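PDB 7PBG: FAD-binding oxidoreductase from Gulosibacter chungangensis, which oxidises 4-ethylphenol with a bound FAD cofactor, dehydrogenating the alkyl side chain in a reaction that leads to 4-vinylphenol. Local coordinates for the interface of chains A and B. Coordinates in Å, arbitrary orientation; residue numbers count along the deposited sequence, not the author numbering. Chains: chain A/B, FAD-binding oxidoreductase.

Contact 1: the interface of chains A and B. Residues chain A 489-492; chain B 197-198, 200.
B:Gly198 reaches across the interface with its backbone carbonyl and meets A:Phe492 at the first residue of helix 492-508. The amide N of A:Phe492 donates a hydrogen bond to O of B:Gly198 at 3.0 Å, almost straight at 166°, with the donor lying 28° off the carbonyl plane. A:Phe492 stands where the helix begins, so the carbonyl of chain B probably helps to cap that end, and the helix dipole may strengthen the bond. The amide N of A:Ser491 lies near the same oxygen but its N-H points away and makes no bond.

CB of A:Phe492 packs 3.8 Å from CA of B:Gly198. A glycine suits this place because a side chain here would point towards A:Tyr490 and probably crowd it. The same CB of A:Phe492 is 3.4 Å from the B:Gly198 carbonyl O. With CG anti to the backbone N (chi1 -179°), the phenyl group of A:Phe492 is carried away from the glycines, leaving CB to make the contact. On the other side of the B:Gly198 peptide, CD1 of A:Tyr490 lies 4.0 Å from C of B:Gly198.

B:Pro200 covers the turn between the two helices of chain A. Its ring presents carbons CG and CD to the hydroxyl of A:Ser491, with OG 3.2 Å from CG, a van der Waals contact of a small polar group against a rigid apolar ring. CD, the carbon next to the proline nitrogen, also lies 3.6 Å from the carbonyl O of A:Thr489. A proline fits because its closed ring gives a compact surface that cannot swing away.

Through this fit, the end of the 3-10 helix 195-198 of one subunit is seated on the turn joining helices 483-489 and 492-508 of the other, helping to hold together the two-fold symmetric pair, which may well be the working dimer.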
loop_
_atom_site.group_PDB
_atom_site.type_symbol
_atom_site.label_atom_id
_atom_site.label_comp_id
_atom_site.label_asym_id
_atom_site.label_seq_id
_atom_site.Cartn_x
_atom_site.Cartn_y
_atom_site.Cartn_z
ATOM N N THR A 489 12.660 -3.744 -20.067
ATOM C CA THR A 489 11.661 -2.771 -20.606
ATOM C C THR A 489 11.466 -1.565 -19.683
ATOM O O THR A 489 11.010 -0.510 -20.190
ATOM C CB THR A 489 10.309 -3.421 -20.911
ATOM O OG1 THR A 489 9.666 -3.867 -19.720
ATOM C CG2 THR A 489 10.434 -4.557 -21.901
ATOM N N TYR A 490 11.834 -1.656 -18.417
ATOM C CA TYR A 490 11.705 -0.528 -17.453
ATOM C C TYR A 490 12.951 0.348 -17.559
ATOM O O TYR A 490 13.753 0.436 -16.623
ATOM C CB TYR A 490 11.452 -1.061 -16.046
ATOM C CG TYR A 490 10.080 -1.651 -15.847
ATOM C CD1 TYR A 490 9.032 -0.872 -15.365
ATOM C CD2 TYR A 490 9.824 -2.973 -16.164
ATOM C CE1 TYR A 490 7.766 -1.404 -15.210
ATOM C CE2 TYR A 490 8.567 -3.517 -16.027
ATOM C CZ TYR A 490 7.538 -2.735 -15.517
ATOM O OH TYR A 490 6.294 -3.256 -15.388
ATOM N N SER A 491 13.133 0.924 -18.740
ATOM C CA SER A 491 14.455 1.437 -19.189
ATOM C C SER A 491 14.672 2.896 -18.801
ATOM O O SER A 491 15.785 3.388 -19.049
ATOM C CB SER A 491 14.601 1.264 -20.665
ATOM O OG SER A 491 13.681 2.071 -21.308
ATOM N N PHE A 492 13.688 3.573 -18.220
ATOM C CA PHE A 492 13.850 5.006 -17.841
ATOM C C PHE A 492 15.200 5.218 -17.155
ATOM O O PHE A 492 15.553 4.490 -16.196
ATOM C CB PHE A 492 12.748 5.490 -16.894
ATOM C CG PHE A 492 12.904 6.954 -16.527
ATOM C CD1 PHE A 492 12.604 7.941 -17.457
ATOM C CD2 PHE A 492 13.432 7.331 -15.303
ATOM C CE1 PHE A 492 12.847 9.269 -17.159
ATOM C CE2 PHE A 492 13.659 8.658 -14.998
ATOM C CZ PHE A 492 13.363 9.621 -15.927
ATOM N N GLY B 197 6.263 4.312 -14.084
ATOM C CA GLY B 197 7.045 5.457 -14.613
ATOM C C GLY B 197 8.409 4.976 -15.139
ATOM O O GLY B 197 9.089 5.738 -15.858
ATOM N N GLY B 198 8.863 3.802 -14.740
ATOM C CA GLY B 198 10.132 3.240 -15.254
ATOM C C GLY B 198 10.010 2.765 -16.687
ATOM O O GLY B 198 11.066 2.511 -17.313
ATOM N N PRO B 200 9.123 3.620 -20.379
ATOM C CA PRO B 200 8.860 4.698 -21.326
ATOM C C PRO B 200 7.546 4.511 -22.097
ATOM O O PRO B 200 7.248 3.408 -22.597
ATOM C CB PRO B 200 10.068 4.589 -22.272
ATOM C CG PRO B 200 11.166 4.090 -21.365
ATOM C CD PRO B 200 10.483 3.034 -20.519
#

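Contact 2: the interface of chains A and B. Residues chain A 401-402, 437, 439, 476; chain B 196, 204, 207-208.
B:Tyr208 lays one face of its phenol ring over A:Val401 and A:His439, while A:Glu437 and A:Tyr476 meet its rim. Its CG stands anti to the backbone N (chi1 178°), which extends the ring into the partner. Near the root of the ring, the branched A:Val401 divides its work: CG2 sits 3.9 Å from CG of B:Tyr208, while CG1 turns to the methyl CE of B:Met196. Valine suits a strand residue that must fill two directions with short apolar branches.

A:Glu437 contributes its aliphatic stem, CG lying 3.8 Å from CD1 of B:Tyr208, while its carboxylate serves a polar network. OE2 accepts a hydrogen bond from NE2 of A:His439 at 2.7 Å, met on the anti side and 30° out of the carboxylate plane. The other imidazole nitrogen, ND1, pairs with the phenol OH of A:Tyr476 at 2.6 Å. Held at both nitrogens, the imidazole cannot easily turn, and it points its CE1 edge at the face of B:Tyr208, the planes 89° apart.

At the tip, the hydroxyl of B:Tyr208 rests over one face of the A:Tyr476 ring, offset towards the rim, OH 3.3 Å from CD1. An alanine in place of B:Tyr208 would probably open a gap above A:Val401 and leave the A:His439 edge and the A:Tyr476 face without their aromatic cover.

Beside the ring, water 1 bridges the chains, 3.0 Å from OE1 of A:Glu437 and 2.8 Å from the backbone O of B:Leu207.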
loop_
_atom_site.group_PDB
_atom_site.type_symbol
_atom_site.label_atom_id
_atom_site.label_comp_id
_atom_site.label_asym_id
_atom_site.label_seq_id
_atom_site.Cartn_x
_atom_site.Cartn_y
_atom_site.Cartn_z
ATOM N N VAL A 401 -0.183 -4.124 -18.158
ATOM C CA VAL A 401 -1.055 -3.134 -17.510
ATOM C C VAL A 401 -0.983 -1.864 -18.361
ATOM O O VAL A 401 0.074 -1.546 -18.901
ATOM C CB VAL A 401 -0.666 -2.895 -16.044
ATOM C CG1 VAL A 401 0.760 -2.428 -15.852
ATOM C CG2 VAL A 401 -1.667 -1.982 -15.346
ATOM N N SER A 402 -2.103 -1.167 -18.463
ATOM C CA SER A 402 -2.198 0.045 -19.306
ATOM C C SER A 402 -3.292 0.983 -18.782
ATOM O O SER A 402 -3.941 0.634 -17.821
ATOM C CB SER A 402 -2.464 -0.364 -20.707
ATOM O OG SER A 402 -3.700 -1.035 -20.769
ATOM N N GLU A 437 -6.745 1.240 -13.494
ATOM C CA GLU A 437 -5.765 0.635 -14.424
ATOM C C GLU A 437 -6.452 -0.480 -15.169
ATOM O O GLU A 437 -7.407 -1.073 -14.609
ATOM C CB GLU A 437 -4.506 0.201 -13.673
ATOM C CG GLU A 437 -4.535 -1.175 -13.040
ATOM C CD GLU A 437 -5.432 -1.446 -11.861
ATOM O OE1 GLU A 437 -6.316 -0.605 -11.560
ATOM O OE2 GLU A 437 -5.326 -2.561 -11.314
ATOM N N HIS A 439 -5.777 -4.202 -16.952
ATOM C CA HIS A 439 -5.003 -5.411 -17.246
ATOM C C HIS A 439 -5.548 -6.141 -18.469
ATOM O O HIS A 439 -6.787 -6.292 -18.636
ATOM C CB HIS A 439 -5.061 -6.357 -16.037
ATOM C CG HIS A 439 -4.644 -5.715 -14.773
ATOM N ND1 HIS A 439 -3.348 -5.825 -14.286
ATOM C CD2 HIS A 439 -5.324 -4.960 -13.884
ATOM C CE1 HIS A 439 -3.252 -5.177 -13.142
ATOM N NE2 HIS A 439 -4.450 -4.642 -12.880
ATOM N N TYR A 476 4.029 -6.652 -15.243
ATOM C CA TYR A 476 4.411 -6.485 -13.818
ATOM C C TYR A 476 4.470 -7.831 -13.091
ATOM O O TYR A 476 4.635 -7.804 -11.908
ATOM C CB TYR A 476 3.371 -5.610 -13.127
ATOM C CG TYR A 476 1.987 -6.146 -13.312
ATOM C CD1 TYR A 476 1.502 -7.167 -12.508
ATOM C CD2 TYR A 476 1.224 -5.748 -14.391
ATOM C CE1 TYR A 476 0.273 -7.744 -12.764
ATOM C CE2 TYR A 476 -0.021 -6.290 -14.638
ATOM C CZ TYR A 476 -0.482 -7.313 -13.830
ATOM O OH TYR A 476 -1.709 -7.853 -14.071
ATOM N N MET B 196 5.327 2.138 -12.848
ATOM C CA MET B 196 5.198 2.077 -14.310
ATOM C C MET B 196 5.843 3.339 -14.905
ATOM O O MET B 196 6.029 3.359 -16.102
ATOM C CB MET B 196 3.710 1.976 -14.665
ATOM C CG MET B 196 3.053 0.691 -14.185
ATOM S SD MET B 196 4.007 -0.777 -14.665
ATOM C CE MET B 196 4.044 -0.607 -16.414
ATOM N N ALA B 204 0.356 4.447 -17.245
ATOM C CA ALA B 204 -0.126 3.845 -15.981
ATOM C C ALA B 204 0.739 4.272 -14.777
ATOM O O ALA B 204 0.556 3.744 -13.688
ATOM C CB ALA B 204 -0.158 2.346 -16.142
ATOM N N LEU B 207 -1.625 5.254 -12.175
ATOM C CA LEU B 207 -2.807 4.361 -12.155
ATOM C C LEU B 207 -2.501 3.134 -11.342
ATOM O O LEU B 207 -3.387 2.700 -10.627
ATOM C CB LEU B 207 -3.233 3.952 -13.569
ATOM C CG LEU B 207 -3.415 5.075 -14.590
ATOM C CD1 LEU B 207 -3.814 4.490 -15.936
ATOM C CD2 LEU B 207 -4.488 6.038 -14.074
ATOM N N TYR B 208 -1.355 2.489 -11.579
ATOM C CA TYR B 208 -1.098 1.130 -11.042
ATOM C C TYR B 208 0.191 1.206 -10.220
ATOM O O TYR B 208 1.233 1.477 -10.800
ATOM C CB TYR B 208 -0.934 0.115 -12.182
ATOM C CG TYR B 208 -0.614 -1.269 -11.705
ATOM C CD1 TYR B 208 -1.515 -1.985 -10.959
ATOM C CD2 TYR B 208 0.648 -1.818 -11.921
ATOM C CE1 TYR B 208 -1.224 -3.254 -10.482
ATOM C CE2 TYR B 208 0.960 -3.077 -11.441
ATOM C CZ TYR B 208 0.032 -3.798 -10.720
ATOM O OH TYR B 208 0.364 -5.040 -10.256
HETATM O O HOH W 1 -5.853 1.705 -9.733
#

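The centres of contact 1 and contact 2 lie about 13 Å apart, so they form neighbouring parts of one interface, each repeated with the chains exchanged by the two-fold. On chain B they share the 3-10 helix 195-198, and the stretch that follows it runs on from contact 1 into contact 2. Chain A answers with separate elements: a turn between helices in contact 1, strands and loops in contact 2. One continuous segment thus braces distant parts of the partner's sequence. A:Tyr476 directly precedes A:Arg477, an FAD-binding residue, so contact 2 may also steady the surroundings of the cofactor.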